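Local coordinates for protein acetylxylan esterase (Geobacillus stearothermophilus, PDB 5BN1) that removes acetyl side groups from the xylose units of xylan and xylo-oligosaccharides as an octameric serine esterase of the GDSL (SGNH) family, at residues I131-P136 / Q160-T165; R156-I161 / S167-T172. The protein carries 1 engineered substitution. All blocks are in the same frame, centred on the assembly; numbering follows the deposited sequence.

Contact 1: residues I131-P136 / Q160-T165; sequences IILMTP and QIAEET
Leu133 and Ala162 are the pair whose CA atoms lie nearest, 6.3 Å apart, where strand 130-134 runs against helix 146-165. No hydrogen bond joins the segments, and the contact is small, burying 108 Å² in all. One methyl does the touching: Leu133 CD1 lies 3.7 Å from Ala162 CB and equally close to the backbone CA of that residue, so it rests on the helix itself as much as on a side chain. Leu133 gets there with CG anti to its own carbonyl carbon (chi1 -75°). Ile161 closes in with its CG2 branch, 4.0 Å from Leu133 CD1. Leu133 also touches Ile87 of strand 84-88 and Val121 of helix 110-124. Thr165 folds back on the chain: its OG1 donates to Ile161 O at 2.7 Å, while Thr165 N reaches the same oxygen at 3.1 Å from the opposite face of the carbonyl plane, a double grip on one acceptor. The contact packs the helix of a beta-alpha-beta unit on its first strand, within the three-layer alpha/beta/alpha fold of SGNH hydrolases.

Contact 2: residues R156-I161 / S167-T172; sequences RVVKQI and SLFVDT
Val158 opens the contact by bringing CG1 to the edge of the Phe169 ring, near its plane and 4.1 Å from Phe169 CE1; its surroundings also include Leu117 of helix 110-124. Next along the helix, Lys159 lies over one face of the ring. Its backbone already comes close, CA lying 3.5 Å from Phe169 CE1, and with CG anti to the backbone N (chi1 -176°) the extended chain runs across the ring from CB near CZ to CE near CE2. Lys159 CG sits 4.0 Å from the ring centroid and 23° off the normal, a CH-pi contact made by the aliphatic part of the lysine. This is the return half of a right-handed beta-alpha-beta crossover, in which helix 146-165 folds back over strand 168-170, the sheet's edge strand within the chain. With an alanine here in place of the Phe169 ring, the lysine methylenes would probably lose the face they lie on and a gap would be likely to open beside Val158. A water at the ring's edge, in its plane, accepts a weak bond from Lys159 NZ (3.3 Å). The same water donates to Asp171 OD2 at 2.7 Å. Asp171 also caps the following helix, its OD1 accepting from Ala174 N.

Followed from the N terminus, the chain leaves strand 130-134, runs out through a long loop and returns along helix 146-165 before entering strand 168-170. Contact 1 closes the outward half of this unit, bridging 23 residues, whereas contact 2 closes the tight return with only five between its segments. The two loops overlap rather than nest: contact 2 begins on the helix before contact 1 has ended, and Gln160 and Ile161 belong to both. The strands pair through Ile131 O and Leu168 N, a probable hydrogen bond of 2.9 Å, and just past strand 130-134 Thr135 CG2 packs on Phe169 CE1. Between them the two contacts join helix 146-165 to two adjacent strands of the sheet.

Contact 1: residues I131-P136 / Q160-T165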
# COMPACT_ATOMS: atom_id res chain seq x y z
N ILE A 131 5.58 29.20 -32.07
CA ILE A 131 4.62 29.03 -30.95
C ILE A 131 3.39 28.53 -31.55
O ILE A 131 2.86 28.97 -32.57
CB ILE A 131 4.40 30.35 -30.22
CG1 ILE A 131 5.69 30.71 -29.48
CG2 ILE A 131 3.20 30.21 -29.24
CD1 ILE A 131 5.63 32.09 -28.84
N ILE A 132 2.74 27.52 -30.84
CA ILE A 132 1.47 27.06 -31.21
C ILE A 132 0.46 27.33 -30.08
O ILE A 132 0.73 26.94 -28.97
CB ILE A 132 1.41 25.49 -31.43
CG1 ILE A 132 2.50 25.08 -32.44
CG2 ILE A 132 0.06 25.10 -31.96
CD1 ILE A 132 3.55 24.17 -31.96
N LEU A 133 -0.53 28.17 -30.34
CA LEU A 133 -1.53 28.52 -29.35
C LEU A 133 -2.73 27.69 -29.65
O LEU A 133 -3.44 27.77 -30.61
CB LEU A 133 -1.90 30.05 -29.50
CG LEU A 133 -0.77 30.85 -28.93
CD1 LEU A 133 -1.04 32.32 -29.29
CD2 LEU A 133 -0.71 30.82 -27.45
N MET A 134 -3.06 26.85 -28.60
CA MET A 134 -4.28 26.11 -28.66
C MET A 134 -5.31 26.70 -27.75
O MET A 134 -5.03 27.07 -26.64
CB MET A 134 -4.00 24.68 -28.10
CG MET A 134 -2.90 23.93 -28.80
SD MET A 134 -2.48 22.22 -28.09
CE MET A 134 -4.00 21.40 -28.52
N THR A 135 -6.51 26.81 -28.22
CA THR A 135 -7.61 27.39 -27.41
C THR A 135 -7.91 26.44 -26.24
O THR A 135 -7.69 25.21 -26.40
CB THR A 135 -8.94 27.62 -28.13
OG1 THR A 135 -9.50 26.40 -28.68
CG2 THR A 135 -8.71 28.53 -29.36
N PRO A 136 -8.30 26.95 -25.11
CA PRO A 136 -9.08 26.09 -24.19
C PRO A 136 -10.32 25.61 -24.90
O PRO A 136 -10.75 25.99 -26.01
CB PRO A 136 -9.27 27.02 -23.01
CG PRO A 136 -9.59 28.38 -23.66
CD PRO A 136 -8.52 28.40 -24.71
N GLN A 160 -6.88 35.77 -31.31
CA GLN A 160 -6.36 37.13 -31.65
C GLN A 160 -4.95 37.33 -31.26
O GLN A 160 -4.17 37.96 -32.10
CB GLN A 160 -7.37 38.12 -31.10
CG GLN A 160 -8.79 38.13 -31.68
CD GLN A 160 -9.27 38.08 -33.28
OE1 GLN A 160 -8.52 37.71 -34.23
NE2 GLN A 160 -10.64 38.31 -33.51
N ILE A 161 -4.47 36.78 -30.19
CA ILE A 161 -3.08 36.75 -29.79
C ILE A 161 -2.31 36.02 -30.93
O ILE A 161 -1.20 36.40 -31.33
CB ILE A 161 -2.77 36.26 -28.40
CG1 ILE A 161 -3.40 37.20 -27.27
CG2 ILE A 161 -1.30 36.13 -28.19
CD1 ILE A 161 -3.37 36.65 -25.92
N ALA A 162 -2.80 34.86 -31.34
CA ALA A 162 -2.05 34.10 -32.33
C ALA A 162 -1.93 34.91 -33.67
O ALA A 162 -0.88 34.90 -34.27
CB ALA A 162 -2.70 32.76 -32.62
N GLU A 163 -3.00 35.55 -34.05
CA GLU A 163 -3.05 36.39 -35.34
C GLU A 163 -2.02 37.49 -35.26
O GLU A 163 -1.13 37.63 -36.14
CB GLU A 163 -4.42 36.91 -35.53
CG GLU A 163 -5.16 36.00 -36.50
CD GLU A 163 -6.67 36.10 -36.47
OE1 GLU A 163 -7.40 35.13 -36.84
OE2 GLU A 163 -7.15 37.19 -36.09
N GLU A 164 -2.04 38.18 -34.18
CA GLU A 164 -1.09 39.29 -33.92
C GLU A 164 0.36 38.94 -33.86
O GLU A 164 1.21 39.71 -34.34
CB GLU A 164 -1.60 39.92 -32.67
CG GLU A 164 -0.84 40.83 -31.78
CD GLU A 164 -1.68 41.07 -30.48
OE1 GLU A 164 -2.95 40.64 -30.45
OE2 GLU A 164 -1.03 41.61 -29.51
N THR A 165 0.69 37.76 -33.35
CA THR A 165 2.05 37.30 -33.08
C THR A 165 2.52 36.33 -34.17
O THR A 165 3.63 35.82 -34.05
CB THR A 165 2.18 36.70 -31.70
OG1 THR A 165 1.33 35.52 -31.64
CG2 THR A 165 1.80 37.68 -30.58

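Contact 2: residues R156-I161 / S167-T172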
# COMPACT_ATOMS: atom_id res chain seq x y z
N ARG A 156 -11.49 33.33 -28.13
CA ARG A 156 -11.35 34.55 -29.03
C ARG A 156 -10.08 35.25 -28.70
O ARG A 156 -9.31 35.70 -29.61
CB ARG A 156 -12.54 35.45 -28.96
CG ARG A 156 -13.76 34.93 -29.54
CD ARG A 156 -14.81 35.98 -29.86
NE ARG A 156 -15.39 36.61 -28.68
CZ ARG A 156 -16.37 36.15 -27.98
NH1 ARG A 156 -16.91 34.94 -28.18
NH2 ARG A 156 -16.82 36.82 -26.93
N VAL A 157 -9.72 35.41 -27.42
CA VAL A 157 -8.44 35.96 -27.01
C VAL A 157 -7.30 35.25 -27.57
O VAL A 157 -6.33 35.78 -28.08
CB VAL A 157 -8.32 36.18 -25.47
CG1 VAL A 157 -6.87 36.37 -25.05
CG2 VAL A 157 -9.32 37.26 -24.98
N VAL A 158 -7.29 33.90 -27.41
CA VAL A 158 -6.23 33.11 -27.95
C VAL A 158 -5.99 33.35 -29.48
O VAL A 158 -4.82 33.45 -29.88
CB VAL A 158 -6.49 31.63 -27.58
CG1 VAL A 158 -5.40 30.77 -28.19
CG2 VAL A 158 -6.46 31.44 -26.04
N LYS A 159 -7.06 33.31 -30.20
CA LYS A 159 -7.14 33.40 -31.70
C LYS A 159 -6.50 34.78 -32.07
O LYS A 159 -5.58 34.83 -32.91
CB LYS A 159 -8.48 33.25 -32.19
CG LYS A 159 -8.51 33.25 -33.76
CD LYS A 159 -9.81 32.77 -34.29
CE LYS A 159 -9.67 32.43 -35.82
NZ LYS A 159 -10.99 32.02 -36.26
N GLN A 160 -6.88 35.77 -31.31
CA GLN A 160 -6.36 37.13 -31.65
C GLN A 160 -4.95 37.33 -31.26
O GLN A 160 -4.17 37.96 -32.10
CB GLN A 160 -7.37 38.12 -31.10
CG GLN A 160 -8.79 38.13 -31.68
CD GLN A 160 -9.27 38.08 -33.28
OE1 GLN A 160 -8.52 37.71 -34.23
NE2 GLN A 160 -10.64 38.31 -33.51
N ILE A 161 -4.47 36.78 -30.19
CA ILE A 161 -3.08 36.75 -29.79
C ILE A 161 -2.31 36.02 -30.93
O ILE A 161 -1.20 36.40 -31.33
CB ILE A 161 -2.77 36.26 -28.40
CG1 ILE A 161 -3.40 37.20 -27.27
CG2 ILE A 161 -1.30 36.13 -28.19
CD1 ILE A 161 -3.37 36.65 -25.92
N SER A 167 1.56 33.39 -34.61
CA SER A 167 1.74 32.02 -34.04
C SER A 167 0.82 31.07 -34.79
O SER A 167 -0.21 31.42 -35.33
CB SER A 167 1.30 32.12 -32.60
OG SER A 167 2.16 32.89 -31.78
N LEU A 168 1.13 29.78 -34.73
CA LEU A 168 0.21 28.80 -35.22
C LEU A 168 -0.96 28.72 -34.16
O LEU A 168 -0.82 29.15 -33.05
CB LEU A 168 0.90 27.42 -35.32
CG LEU A 168 2.03 27.32 -36.38
CD1 LEU A 168 2.64 25.90 -36.38
CD2 LEU A 168 1.42 27.66 -37.69
N PHE A 169 -2.03 28.18 -34.61
CA PHE A 169 -3.32 28.29 -33.88
C PHE A 169 -4.17 27.06 -34.06
O PHE A 169 -4.48 26.61 -35.19
CB PHE A 169 -4.11 29.51 -34.37
CG PHE A 169 -5.50 29.62 -33.82
CD1 PHE A 169 -5.63 29.88 -32.45
CD2 PHE A 169 -6.61 29.37 -34.52
CE1 PHE A 169 -6.91 29.95 -31.93
CE2 PHE A 169 -7.93 29.44 -34.02
CZ PHE A 169 -8.05 29.73 -32.64
N VAL A 170 -4.59 26.43 -32.91
CA VAL A 170 -5.49 25.34 -32.96
C VAL A 170 -6.78 25.67 -32.22
O VAL A 170 -6.73 25.91 -30.99
CB VAL A 170 -4.81 24.11 -32.26
CG1 VAL A 170 -5.75 22.88 -32.38
CG2 VAL A 170 -3.45 23.84 -32.81
N ASP A 171 -7.87 25.60 -32.91
CA ASP A 171 -9.19 25.83 -32.38
C ASP A 171 -9.73 24.46 -31.86
O ASP A 171 -10.37 23.73 -32.58
CB ASP A 171 -10.13 26.46 -33.35
CG ASP A 171 -11.40 26.88 -32.75
OD1 ASP A 171 -11.78 26.47 -31.55
OD2 ASP A 171 -12.18 27.74 -33.33
N THR A 172 -9.45 24.21 -30.58
CA THR A 172 -9.86 22.87 -30.00
C THR A 172 -11.31 22.87 -29.82
O THR A 172 -11.97 21.84 -29.81
CB THR A 172 -9.10 22.63 -28.70
OG1 THR A 172 -9.44 23.67 -27.78
CG2 THR A 172 -7.64 22.55 -28.90
O HOH W 1 -11.32 28.78 -35.64